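Probable porin (Pseudomonas aeruginosa, PDB 4FSO) probably acts as a porin, an outer-membrane beta-barrel channel through which small solutes probably cross the outer membrane. Local coordinates at residues A239-F244 and R260-L265; G278-N283 and E312-L317; N305-P310 and G351-R356. All coordinates share one frame; numbering follows the deposited sequence.

Contact 1. Residues A239-F244 and R260-L265; sequences ADLRWF and RALSLL. With C8E ((hydroxyethyloxy)tri(ethyloxy)octane), chain H.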
loop_
_atom_site.group_PDB
_atom_site.type_symbol
_atom_site.label_atom_id
_atom_site.label_comp_id
_atom_site.label_asym_id
_atom_site.label_seq_id
_atom_site.Cartn_x
_atom_site.Cartn_y
_atom_site.Cartn_z
ATOM N N ALA A 239 14.204 4.843 -10.751
ATOM C CA ALA A 239 13.744 3.585 -11.319
ATOM C C ALA A 239 13.250 2.654 -10.214
ATOM O O ALA A 239 13.881 2.517 -9.175
ATOM C CB ALA A 239 14.865 2.930 -12.107
ATOM N N ASP A 240 12.114 2.014 -10.447
ATOM C CA ASP A 240 11.525 1.138 -9.448
ATOM C C ASP A 240 11.088 -0.165 -10.103
ATOM O O ASP A 240 10.111 -0.206 -10.857
ATOM C CB ASP A 240 10.338 1.823 -8.774
ATOM C CG ASP A 240 9.971 1.183 -7.462
ATOM O OD1 ASP A 240 10.192 -0.046 -7.318
ATOM O OD2 ASP A 240 9.475 1.912 -6.568
ATOM N N LEU A 241 11.833 -1.225 -9.814
ATOM C CA LEU A 241 11.589 -2.529 -10.406
ATOM C C LEU A 241 11.023 -3.511 -9.391
ATOM O O LEU A 241 11.624 -3.738 -8.349
ATOM C CB LEU A 241 12.880 -3.086 -10.984
ATOM C CG LEU A 241 12.655 -4.414 -11.696
ATOM C CD1 LEU A 241 11.642 -4.247 -12.813
ATOM C CD2 LEU A 241 13.963 -4.922 -12.251
ATOM N N ARG A 242 9.873 -4.098 -9.719
ATOM C CA ARG A 242 9.166 -5.031 -8.833
ATOM C C ARG A 242 8.729 -6.291 -9.573
ATOM O O ARG A 242 8.169 -6.230 -10.673
ATOM C CB ARG A 242 7.907 -4.380 -8.236
ATOM C CG ARG A 242 8.059 -2.928 -7.871
ATOM C CD ARG A 242 7.367 -2.608 -6.610
ATOM N NE ARG A 242 7.523 -1.193 -6.333
ATOM C CZ ARG A 242 6.523 -0.366 -6.055
ATOM N NH1 ARG A 242 5.280 -0.819 -5.982
ATOM N NH2 ARG A 242 6.773 0.914 -5.830
ATOM N N TRP A 243 8.952 -7.432 -8.943
ATOM C CA TRP A 243 8.593 -8.707 -9.525
ATOM C C TRP A 243 7.959 -9.615 -8.483
ATOM O O TRP A 243 8.421 -9.672 -7.347
ATOM C CB TRP A 243 9.843 -9.367 -10.086
ATOM C CG TRP A 243 9.544 -10.700 -10.649
ATOM C CD1 TRP A 243 8.816 -10.967 -11.774
ATOM C CD2 TRP A 243 9.935 -11.970 -10.118
ATOM N NE1 TRP A 243 8.739 -12.319 -11.979
ATOM C CE2 TRP A 243 9.426 -12.960 -10.983
ATOM C CE3 TRP A 243 10.675 -12.364 -8.998
ATOM C CZ2 TRP A 243 9.632 -14.328 -10.770
ATOM C CZ3 TRP A 243 10.877 -13.727 -8.786
ATOM C CH2 TRP A 243 10.360 -14.688 -9.671
ATOM N N PHE A 244 6.893 -10.314 -8.849
ATOM C CA PHE A 244 6.254 -11.246 -7.914
ATOM C C PHE A 244 5.977 -12.579 -8.556
ATOM O O PHE A 244 5.500 -12.660 -9.688
ATOM C CB PHE A 244 4.912 -10.729 -7.381
ATOM C CG PHE A 244 5.015 -9.535 -6.492
ATOM C CD1 PHE A 244 5.025 -8.248 -7.033
ATOM C CD2 PHE A 244 5.075 -9.685 -5.108
ATOM C CE1 PHE A 244 5.104 -7.121 -6.201
ATOM C CE2 PHE A 244 5.152 -8.571 -4.273
ATOM C CZ PHE A 244 5.159 -7.275 -4.822
ATOM N N ARG A 260 2.892 -14.499 -12.508
ATOM C CA ARG A 260 4.044 -13.632 -12.386
ATOM C C ARG A 260 3.640 -12.182 -12.651
ATOM O O ARG A 260 2.970 -11.867 -13.638
ATOM C CB ARG A 260 5.217 -14.132 -13.264
ATOM C CG ARG A 260 5.848 -15.367 -12.635
ATOM C CD ARG A 260 6.381 -16.361 -13.622
ATOM N NE ARG A 260 5.423 -16.810 -14.641
ATOM C CZ ARG A 260 4.327 -17.527 -14.407
ATOM N NH1 ARG A 260 3.978 -17.862 -13.168
ATOM N NH2 ARG A 260 3.574 -17.902 -15.424
ATOM N N ALA A 261 4.008 -11.305 -11.724
ATOM C CA ALA A 261 3.704 -9.896 -11.872
ATOM C C ALA A 261 4.982 -9.074 -11.966
ATOM O O ALA A 261 5.831 -9.099 -11.074
ATOM C CB ALA A 261 2.845 -9.420 -10.732
ATOM N N LEU A 262 5.109 -8.344 -13.063
ATOM C CA LEU A 262 6.238 -7.459 -13.236
ATOM C C LEU A 262 5.781 -6.017 -13.386
ATOM O O LEU A 262 4.859 -5.724 -14.135
ATOM C CB LEU A 262 7.050 -7.896 -14.452
ATOM C CG LEU A 262 8.317 -7.095 -14.725
ATOM C CD1 LEU A 262 9.075 -6.867 -13.454
ATOM C CD2 LEU A 262 9.197 -7.825 -15.734
ATOM N N SER A 263 6.408 -5.112 -12.650
ATOM C CA SER A 263 6.198 -3.698 -12.921
ATOM C C SER A 263 7.468 -2.910 -12.827
ATOM O O SER A 263 8.388 -3.208 -12.042
ATOM C CB SER A 263 5.107 -3.062 -12.046
ATOM O OG SER A 263 5.561 -2.758 -10.740
ATOM N N LEU A 264 7.501 -1.882 -13.653
ATOM C CA LEU A 264 8.644 -1.005 -13.729
ATOM C C LEU A 264 8.139 0.435 -13.814
ATOM O O LEU A 264 7.319 0.792 -14.673
ATOM C CB LEU A 264 9.487 -1.367 -14.940
ATOM C CG LEU A 264 10.600 -0.402 -15.327
ATOM C CD1 LEU A 264 11.677 -0.335 -14.243
ATOM C CD2 LEU A 264 11.170 -0.871 -16.637
ATOM N N LEU A 265 8.609 1.255 -12.892
ATOM C CA LEU A 265 8.289 2.661 -12.938
ATOM C C LEU A 265 9.589 3.465 -13.030
ATOM O O LEU A 265 10.564 3.202 -12.315
ATOM C CB LEU A 265 7.460 3.050 -11.717
ATOM C CG LEU A 265 6.962 4.497 -11.623
ATOM C CD1 LEU A 265 5.617 4.699 -12.318
ATOM C CD2 LEU A 265 6.885 4.917 -10.160
HETATM C C8 C8E H . 18.796 4.866 -12.799
HETATM O O9 C8E H . 18.235 4.767 -11.501
HETATM C C10 C8E H . 18.977 3.899 -10.665
HETATM C C11 C8E H . 18.038 2.962 -9.896
HETATM O O12 C8E H . 17.795 1.774 -10.627
HETATM C C13 C8E H . 17.252 0.721 -9.858
HETATM C C14 C8E H . 17.009 -0.443 -10.811
HETATM O O15 C8E H . 16.692 0.110 -12.071
HETATM C C16 C8E H . 15.679 -0.581 -12.788
HETATM C C17 C8E H . 16.235 -1.170 -14.095
HETATM O O18 C8E H . 15.997 -0.336 -15.224
HETATM C C19 C8E H . 16.753 0.875 -15.251
HETATM C C20 C8E H . 16.672 1.540 -16.626
HETATM O O21 C8E H . 16.915 2.925 -16.511
HETATM O O HOH W 1 7.397 -0.664 -10.177
#
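Residues Ala239-Phe244 and Arg260-Leu265 run antiparallel, their axes 4.7 Å apart at the closest and 175° between directions. Asp240 with Leu265, Arg242 with Ser263 and Phe244 with Ala261 are hydrogen-bonded pairs, each joined by two N-H to O=C bonds. The Arg242 N to Ser263 O bond is 2.9 Å long. Leu241 with Leu264 and Trp243 with Leu262 are the non-hydrogen-bonded pairs.

The side chains divide by face. Leu241, Trp243, Leu262 and Leu264 share one. The CG of Leu241 is anti to its backbone N (chi1 -176°), and CD1 swings across the gap between the strands. There Leu241 CD1 meets Leu262 CD1 at 3.7 Å, the two side chains crossing at a slant. The same methyl touches Leu264 CD1 at 4.2 Å. Trp243 lies alongside the arm of Arg260, while Leu262 CD1 approaches the edge of the indole. Nearby, a detergent molecule (C8E) lies against Ala239 CB, so this face is consistent with the membrane side.

The other face is polar in its middle. Arg242 bends at chi2 (-141°) and folds back along its own strand to grip Asp240 side-on. Arg242 NE is 3.1 Å from Asp240 OD1, and Arg242 NH2 is 3.0 Å from Asp240 OD2. Both nitrogens come from above the carboxylate plane. A water links Asp240 O to Ser263 OG, which also bonds Ala299 N. Further along, Phe244 CB packs on Ala261 CB at 4.1 Å.

The two strands form a hairpin in the barrel wall. Strand 219-231 pairs with the other edge of 236-248, and strand 273-283 with that of 258-270. Tyr297, in cation-pi contact with Arg242 and accepting a hydrogen bond from Arg242 NH1 at its backbone O, brings a loop against the polar face.

Contact 2. Residues G278-N283 and E312-L317; sequences GWQRMN and ERSWQL. With C8E ((hydroxyethyloxy)tri(ethyloxy)octane), chain G; C8E ((hydroxyethyloxy)tri(ethyloxy)octane), chain F.
Gly278 and Gln316 start an antiparallel ladder in the wall of the porin beta-barrel, with strands 278-283 and 313-317 at 165°. Gly278 N bonds Gln316 O at 3.0 Å, and Gln316 N bonds Gly278 O in return. Both donors sit well above the plane of the carbonyl they meet.

Trp279 pairs with Trp315 on the detergent-facing side. Its CD1 edge points at Ser314 O, and its CB rests on one C8E molecule. A second C8E runs along Trp315, touching the ring edge at CD1.

Gln280 turns to the other face and exchanges two backbone bonds with Ser314. Its CB packs against Ser314 OG at 3.4 Å. The extended amide reaches on to Asn300 N and to the carbonyls of Asp306 and Phe307. Ser314 OG in turn bonds Asn300 ND2.

Arg281 and Arg313 lie side by side, both chains extended from CG to NE. Their guanidinium groups stack face to face, with centres 3.7 Å apart and planes at 27°. Two like-charged groups are thus stacked on each other.

Met282 N closes the ladder on Glu312 O at 2.9 Å. A water donates to Met282 O at 3.2 Å and accepts a weak bond from Arg313 NE at 3.3 Å, in the plane of that guanidinium.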
loop_
_atom_site.group_PDB
_atom_site.type_symbol
_atom_site.label_atom_id
_atom_site.label_comp_id
_atom_site.label_asym_id
_atom_site.label_seq_id
_atom_site.Cartn_x
_atom_site.Cartn_y
_atom_site.Cartn_z
ATOM N N GLY A 278 5.278 4.228 -16.502
ATOM C CA GLY A 278 5.249 2.918 -15.896
ATOM C C GLY A 278 4.826 1.838 -16.867
ATOM O O GLY A 278 4.120 2.097 -17.833
ATOM N N TRP A 279 5.276 0.624 -16.598
ATOM C CA TRP A 279 4.945 -0.519 -17.408
ATOM C C TRP A 279 4.670 -1.708 -16.489
ATOM O O TRP A 279 5.440 -1.994 -15.574
ATOM C CB TRP A 279 6.117 -0.858 -18.326
ATOM C CG TRP A 279 5.953 -2.192 -18.992
ATOM C CD1 TRP A 279 4.843 -2.638 -19.637
ATOM C CD2 TRP A 279 6.915 -3.245 -19.075
ATOM N NE1 TRP A 279 5.040 -3.905 -20.108
ATOM C CE2 TRP A 279 6.308 -4.303 -19.786
ATOM C CE3 TRP A 279 8.228 -3.401 -18.628
ATOM C CZ2 TRP A 279 6.975 -5.503 -20.054
ATOM C CZ3 TRP A 279 8.884 -4.587 -18.909
ATOM C CH2 TRP A 279 8.256 -5.619 -19.611
ATOM N N GLN A 280 3.574 -2.407 -16.741
ATOM C CA GLN A 280 3.162 -3.470 -15.863
ATOM C C GLN A 280 2.687 -4.643 -16.706
ATOM O O GLN A 280 2.023 -4.443 -17.721
ATOM C CB GLN A 280 2.033 -2.976 -14.964
ATOM C CG GLN A 280 1.487 -4.012 -13.991
ATOM C CD GLN A 280 0.722 -3.377 -12.831
ATOM O OE1 GLN A 280 1.257 -2.536 -12.098
ATOM N NE2 GLN A 280 -0.534 -3.768 -12.671
ATOM N N ARG A 281 3.032 -5.858 -16.282
ATOM C CA ARG A 281 2.612 -7.055 -16.972
ATOM C C ARG A 281 2.381 -8.259 -16.060
ATOM O O ARG A 281 3.168 -8.565 -15.150
ATOM C CB ARG A 281 3.587 -7.416 -18.082
ATOM C CG ARG A 281 3.258 -8.741 -18.754
ATOM C CD ARG A 281 4.004 -8.880 -20.048
ATOM N NE ARG A 281 3.672 -10.141 -20.692
ATOM C CZ ARG A 281 3.900 -10.402 -21.969
ATOM N NH1 ARG A 281 4.458 -9.485 -22.738
ATOM N NH2 ARG A 281 3.567 -11.578 -22.465
ATOM N N MET A 282 1.269 -8.930 -16.339
ATOM C CA MET A 282 0.797 -10.104 -15.631
ATOM C C MET A 282 0.978 -11.328 -16.541
ATOM O O MET A 282 0.671 -11.278 -17.757
ATOM C CB MET A 282 -0.696 -9.897 -15.349
ATOM C CG MET A 282 -1.147 -9.912 -13.894
ATOM S SD MET A 282 -0.443 -8.692 -12.767
ATOM C CE MET A 282 -0.314 -7.241 -13.807
ATOM N N ASN A 283 1.493 -12.416 -15.964
ATOM C CA ASN A 283 1.650 -13.671 -16.694
ATOM C C ASN A 283 1.151 -14.847 -15.885
ATOM O O ASN A 283 1.375 -14.910 -14.674
ATOM C CB ASN A 283 3.114 -13.911 -17.074
ATOM C CG ASN A 283 3.737 -12.725 -17.783
ATOM O OD1 ASN A 283 4.145 -11.749 -17.140
ATOM N ND2 ASN A 283 3.819 -12.802 -19.117
ATOM N N GLU A 312 -2.789 -9.449 -18.016
ATOM C CA GLU A 312 -2.999 -8.053 -18.353
ATOM C C GLU A 312 -1.670 -7.314 -18.592
ATOM O O GLU A 312 -0.675 -7.548 -17.908
ATOM C CB GLU A 312 -3.842 -7.396 -17.261
ATOM C CG GLU A 312 -3.940 -5.873 -17.321
ATOM C CD GLU A 312 -5.199 -5.321 -16.635
ATOM O OE1 GLU A 312 -5.662 -5.913 -15.637
ATOM O OE2 GLU A 312 -5.739 -4.292 -17.107
ATOM N N ARG A 313 -1.652 -6.445 -19.592
ATOM C CA ARG A 313 -0.526 -5.542 -19.782
ATOM C C ARG A 313 -1.047 -4.131 -19.774
ATOM O O ARG A 313 -2.125 -3.849 -20.319
ATOM C CB ARG A 313 0.149 -5.805 -21.116
ATOM C CG ARG A 313 0.060 -7.240 -21.516
ATOM C CD ARG A 313 0.611 -7.419 -22.865
ATOM N NE ARG A 313 0.847 -8.823 -23.125
ATOM C CZ ARG A 313 1.282 -9.288 -24.284
ATOM N NH1 ARG A 313 1.531 -8.438 -25.285
ATOM N NH2 ARG A 313 1.461 -10.596 -24.428
ATOM N N SER A 314 -0.269 -3.243 -19.170
ATOM C CA SER A 314 -0.685 -1.866 -19.025
ATOM C C SER A 314 0.507 -0.919 -19.041
ATOM O O SER A 314 1.644 -1.311 -18.743
ATOM C CB SER A 314 -1.517 -1.683 -17.739
ATOM O OG SER A 314 -0.859 -2.200 -16.583
ATOM N N TRP A 315 0.236 0.331 -19.402
ATOM C CA TRP A 315 1.231 1.386 -19.274
ATOM C C TRP A 315 0.639 2.612 -18.585
ATOM O O TRP A 315 -0.572 2.829 -18.609
ATOM C CB TRP A 315 1.879 1.740 -20.620
ATOM C CG TRP A 315 0.939 2.352 -21.589
ATOM C CD1 TRP A 315 0.291 1.724 -22.620
ATOM C CD2 TRP A 315 0.531 3.725 -21.633
ATOM N NE1 TRP A 315 -0.498 2.621 -23.292
ATOM C CE2 TRP A 315 -0.370 3.858 -22.707
ATOM C CE3 TRP A 315 0.837 4.856 -20.864
ATOM C CZ2 TRP A 315 -0.970 5.074 -23.032
ATOM C CZ3 TRP A 315 0.245 6.057 -21.186
ATOM C CH2 TRP A 315 -0.647 6.160 -22.260
ATOM N N GLN A 316 1.515 3.386 -17.949
ATOM C CA GLN A 316 1.121 4.538 -17.163
ATOM C C GLN A 316 1.927 5.757 -17.557
ATOM O O GLN A 316 3.106 5.661 -17.893
ATOM C CB GLN A 316 1.296 4.278 -15.662
ATOM C CG GLN A 316 1.021 5.490 -14.745
ATOM C CD GLN A 316 1.160 5.173 -13.251
ATOM O OE1 GLN A 316 1.072 6.065 -12.409
ATOM N NE2 GLN A 316 1.380 3.890 -12.921
ATOM N N LEU A 317 1.256 6.898 -17.521
ATOM C CA LEU A 317 1.887 8.181 -17.605
ATOM C C LEU A 317 1.377 8.956 -16.401
ATOM O O LEU A 317 0.189 8.925 -16.086
ATOM C CB LEU A 317 1.447 8.870 -18.889
ATOM C CG LEU A 317 2.517 9.601 -19.698
ATOM C CD1 LEU A 317 1.831 10.595 -20.596
ATOM C CD2 LEU A 317 3.554 10.285 -18.814
HETATM C C1 C8E G . 8.085 4.913 -25.902
HETATM C C2 C8E G . 7.336 3.601 -25.672
HETATM C C3 C8E G . 6.016 3.779 -24.914
HETATM C C4 C8E G . 5.052 2.621 -25.184
HETATM C C5 C8E G . 4.372 2.051 -23.936
HETATM C C6 C8E G . 5.029 0.769 -23.432
HETATM C C7 C8E G . 4.012 -0.176 -22.810
HETATM C C8 C8E G . 3.841 -1.406 -23.699
HETATM O O9 C8E G . 2.857 -2.261 -23.157
HETATM C C10 C8E G . 1.630 -1.595 -22.950
HETATM C C11 C8E G . 0.483 -2.562 -23.206
HETATM O O12 C8E G . -0.709 -1.830 -23.365
HETATM C C13 C8E G . -1.147 -1.810 -24.713
HETATM C C14 C8E G . -1.923 -0.530 -25.022
HETATM C C3 C8E F . 8.139 9.312 -21.436
HETATM C C4 C8E F . 7.430 8.763 -22.672
HETATM C C5 C8E F . 6.109 8.088 -22.303
HETATM C C6 C8E F . 6.178 6.569 -22.435
HETATM C C7 C8E F . 5.285 5.890 -21.400
HETATM C C8 C8E F . 5.271 4.386 -21.656
HETATM O O9 C8E F . 5.741 3.603 -20.571
HETATM C C10 C8E F . 7.087 3.171 -20.677
HETATM C C11 C8E F . 7.401 2.223 -19.517
HETATM O O12 C8E F . 8.584 2.597 -18.844
HETATM O O HOH W 2 0.351 -11.307 -20.981
#

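Contact 3. Residues N305-P310 and G351-R356; sequences NDFANP and GKEWER. With C8E ((hydroxyethyloxy)tri(ethyloxy)octane), chain E.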
loop_
_atom_site.group_PDB
_atom_site.type_symbol
_atom_site.label_atom_id
_atom_site.label_comp_id
_atom_site.label_asym_id
_atom_site.label_seq_id
_atom_site.Cartn_x
_atom_site.Cartn_y
_atom_site.Cartn_z
ATOM N N ASN A 305 -8.427 0.832 -9.521
ATOM C CA ASN A 305 -8.155 -0.403 -10.248
ATOM C C ASN A 305 -6.678 -0.719 -10.163
ATOM O O ASN A 305 -5.851 0.189 -10.098
ATOM C CB ASN A 305 -8.604 -0.318 -11.715
ATOM C CG ASN A 305 -8.468 -1.650 -12.447
ATOM O OD1 ASN A 305 -9.191 -2.580 -12.147
ATOM N ND2 ASN A 305 -7.534 -1.741 -13.409
ATOM N N ASP A 306 -6.355 -2.009 -10.145
ATOM C CA ASP A 306 -4.979 -2.432 -9.914
ATOM C C ASP A 306 -4.245 -2.908 -11.178
ATOM O O ASP A 306 -3.030 -3.089 -11.153
ATOM C CB ASP A 306 -4.889 -3.477 -8.777
ATOM C CG ASP A 306 -5.565 -4.810 -9.115
ATOM O OD1 ASP A 306 -6.061 -5.010 -10.240
ATOM O OD2 ASP A 306 -5.595 -5.686 -8.231
ATOM N N PHE A 307 -4.993 -3.108 -12.265
ATOM C CA PHE A 307 -4.442 -3.592 -13.534
ATOM C C PHE A 307 -3.678 -4.902 -13.396
ATOM O O PHE A 307 -2.663 -5.129 -14.033
ATOM C CB PHE A 307 -3.614 -2.496 -14.208
ATOM C CG PHE A 307 -4.436 -1.314 -14.576
ATOM C CD1 PHE A 307 -4.655 -0.299 -13.655
ATOM C CD2 PHE A 307 -5.053 -1.248 -15.829
ATOM C CE1 PHE A 307 -5.437 0.775 -13.985
ATOM C CE2 PHE A 307 -5.839 -0.169 -16.181
ATOM C CZ PHE A 307 -6.034 0.847 -15.252
ATOM N N ALA A 308 -4.210 -5.774 -12.559
ATOM C CA ALA A 308 -3.513 -6.976 -12.176
ATOM C C ALA A 308 -4.387 -8.178 -12.486
ATOM O O ALA A 308 -4.236 -9.219 -11.876
ATOM C CB ALA A 308 -3.156 -6.917 -10.698
ATOM N N ASN A 309 -5.317 -8.004 -13.425
ATOM C CA ASN A 309 -6.146 -9.080 -13.970
ATOM C C ASN A 309 -5.336 -10.062 -14.817
ATOM O O ASN A 309 -4.215 -9.749 -15.197
ATOM C CB ASN A 309 -7.245 -8.476 -14.803
ATOM C CG ASN A 309 -8.289 -7.812 -13.961
ATOM O OD1 ASN A 309 -9.035 -8.483 -13.245
ATOM N ND2 ASN A 309 -8.359 -6.482 -14.036
ATOM N N PRO A 310 -5.888 -11.253 -15.122
ATOM C CA PRO A 310 -4.960 -12.247 -15.675
ATOM C C PRO A 310 -4.382 -11.856 -17.033
ATOM O O PRO A 310 -5.121 -11.422 -17.923
ATOM C CB PRO A 310 -5.822 -13.522 -15.774
ATOM C CG PRO A 310 -6.935 -13.309 -14.857
ATOM C CD PRO A 310 -7.229 -11.829 -14.939
ATOM N N GLY A 351 -10.117 -8.409 -22.570
ATOM C CA GLY A 351 -10.632 -7.258 -21.862
ATOM C C GLY A 351 -9.702 -6.060 -21.962
ATOM O O GLY A 351 -8.471 -6.204 -22.003
ATOM N N LYS A 352 -10.312 -4.876 -21.997
ATOM C CA LYS A 352 -9.600 -3.606 -21.988
ATOM C C LYS A 352 -10.229 -2.648 -20.976
ATOM O O LYS A 352 -11.456 -2.563 -20.833
ATOM C CB LYS A 352 -9.648 -2.980 -23.373
ATOM C CG LYS A 352 -8.846 -3.696 -24.398
ATOM C CD LYS A 352 -9.452 -3.491 -25.762
ATOM C CE LYS A 352 -8.789 -4.356 -26.818
ATOM N NZ LYS A 352 -8.051 -3.537 -27.818
ATOM N N GLU A 353 -9.379 -1.906 -20.289
ATOM C CA GLU A 353 -9.853 -0.991 -19.262
ATOM C C GLU A 353 -8.843 0.102 -19.196
ATOM O O GLU A 353 -7.680 -0.110 -19.526
ATOM C CB GLU A 353 -9.981 -1.680 -17.882
ATOM C CG GLU A 353 -8.685 -2.313 -17.360
ATOM C CD GLU A 353 -8.861 -3.123 -16.054
ATOM O OE1 GLU A 353 -10.006 -3.278 -15.589
ATOM O OE2 GLU A 353 -7.849 -3.598 -15.480
ATOM N N TRP A 354 -9.270 1.282 -18.785
ATOM C CA TRP A 354 -8.306 2.334 -18.511
ATOM C C TRP A 354 -8.800 3.151 -17.330
ATOM O O TRP A 354 -9.982 3.110 -16.985
ATOM C CB TRP A 354 -8.083 3.222 -19.744
ATOM C CG TRP A 354 -9.338 3.880 -20.217
ATOM C CD1 TRP A 354 -10.202 3.392 -21.127
ATOM C CD2 TRP A 354 -9.889 5.131 -19.757
ATOM N NE1 TRP A 354 -11.249 4.253 -21.288
ATOM C CE2 TRP A 354 -11.088 5.327 -20.455
ATOM C CE3 TRP A 354 -9.473 6.100 -18.828
ATOM C CZ2 TRP A 354 -11.899 6.463 -20.257
ATOM C CZ3 TRP A 354 -10.270 7.225 -18.630
ATOM C CH2 TRP A 354 -11.467 7.397 -19.346
ATOM N N GLU A 355 -7.884 3.884 -16.713
ATOM C CA GLU A 355 -8.212 4.744 -15.590
ATOM C C GLU A 355 -7.407 6.036 -15.699
ATOM O O GLU A 355 -6.258 6.028 -16.130
ATOM C CB GLU A 355 -7.964 4.033 -14.247
ATOM C CG GLU A 355 -8.203 4.905 -12.985
ATOM C CD GLU A 355 -8.073 4.107 -11.664
ATOM O OE1 GLU A 355 -8.116 2.855 -11.700
ATOM O OE2 GLU A 355 -7.915 4.728 -10.591
ATOM N N ARG A 356 -8.041 7.145 -15.337
ATOM C CA ARG A 356 -7.367 8.424 -15.214
ATOM C C ARG A 356 -7.659 8.960 -13.812
ATOM O O ARG A 356 -8.788 8.892 -13.326
ATOM C CB ARG A 356 -7.862 9.401 -16.296
ATOM C CG ARG A 356 -7.018 10.670 -16.486
ATOM C CD ARG A 356 -7.336 11.748 -15.456
HETATM C C1 C8E E . -13.418 14.437 -19.616
HETATM C C2 C8E E . -12.233 15.293 -19.194
HETATM C C3 C8E E . -12.041 15.293 -17.680
HETATM C C4 C8E E . -10.907 16.196 -17.194
HETATM C C5 C8E E . -10.264 17.047 -18.280
HETATM C C6 C8E E . -8.846 17.435 -17.857
HETATM C C7 C8E E . -7.875 17.410 -19.037
HETATM C C8 C8E E . -6.479 17.835 -18.613
HETATM O O9 C8E E . -6.147 17.119 -17.460
HETATM C C10 C8E E . -5.511 15.909 -17.831
HETATM C C11 C8E E . -6.115 14.710 -17.098
HETATM O O12 C8E E . -7.495 14.569 -17.369
HETATM C C13 C8E E . -7.801 13.487 -18.240
HETATM C C14 C8E E . -9.333 13.398 -18.458
HETATM O O15 C8E E . -9.905 12.161 -18.033
HETATM C C16 C8E E . -10.927 11.664 -18.872
HETATM C C17 C8E E . -10.478 11.762 -20.330
HETATM O O18 C8E E . -9.354 10.919 -20.553
HETATM C C19 C8E E . -8.289 11.602 -21.218
HETATM C C20 C8E E . -6.943 10.903 -21.125
HETATM O O21 C8E E . -5.941 11.923 -21.075
#
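Asn305 and Glu353 meet tip to tip, the amide turned 80° against the carboxylate. Asn305 ND2 gives a weak hydrogen bond to Glu353 OE2 at 2.8 Å. Asn309 crosses the same carboxylate at a slant from further along the loop. Its bond, Asn309 ND2 to Glu353 OE2 at 3.3 Å, is also weak. One oxygen thus takes two amides from the loop, while Glu353 OE1 bonds Tyr381 OH on the next strand. The CG of Glu353 stands between the backbone N and the carbonyl carbon (chi1 58°). Beyond CG the chain is extended, which carries the carboxylate off the strand to the loop.

Phe307 slides past Glu353 in the opposite direction. Its CE2 lies 3.8 Å from Glu353 CG. The tip of the ring points at the strand, with Phe307 CZ 3.8 Å from Glu355 N, near the plane of the ring. Over one face of that ring sits Asn305 ND2, 3.1 Å above the plane and central. The amide thus lies over the ring within the loop, while both also touch the strand.

Glu355 is extended too. Its OE1 approaches Asn305 N at 3.0 Å, and its OE2 accepts from Val304 N. Glu312 OE2 comes close to Glu353 OE2.

Asp306 OD1 accepts from Ala308 N, an Asx turn that shapes the bend around Phe307. A calcium ion lies about 4 Å from the side chain of Asn309. This is a long loop folded inward and held against the barrel wall by acidic side chains. Inward-folded loops that narrow the channel are known in OprD-family porins, and this one probably belongs among them.

Overall arrangement
Followed from the N terminus, contact 1 comes first and closes the hairpin of strands 236-248 and 258-270. It is complete before contact 2 opens. Strands 258-270 and 273-283 are direct neighbours, so the two contacts join edge to edge, as in Leu264 O to Trp279 N. Contact 2 then spans the long loop 284-312 and brings strand 313-322 into the wall. Contact 3 starts inside that loop and ends on strand 350-363, so contacts 2 and 3 cross. They touch where Met282 CE packs against Phe307 O. Contact 3 does not touch contact 1, but ties the inward loop to strand 350-363, further round the barrel.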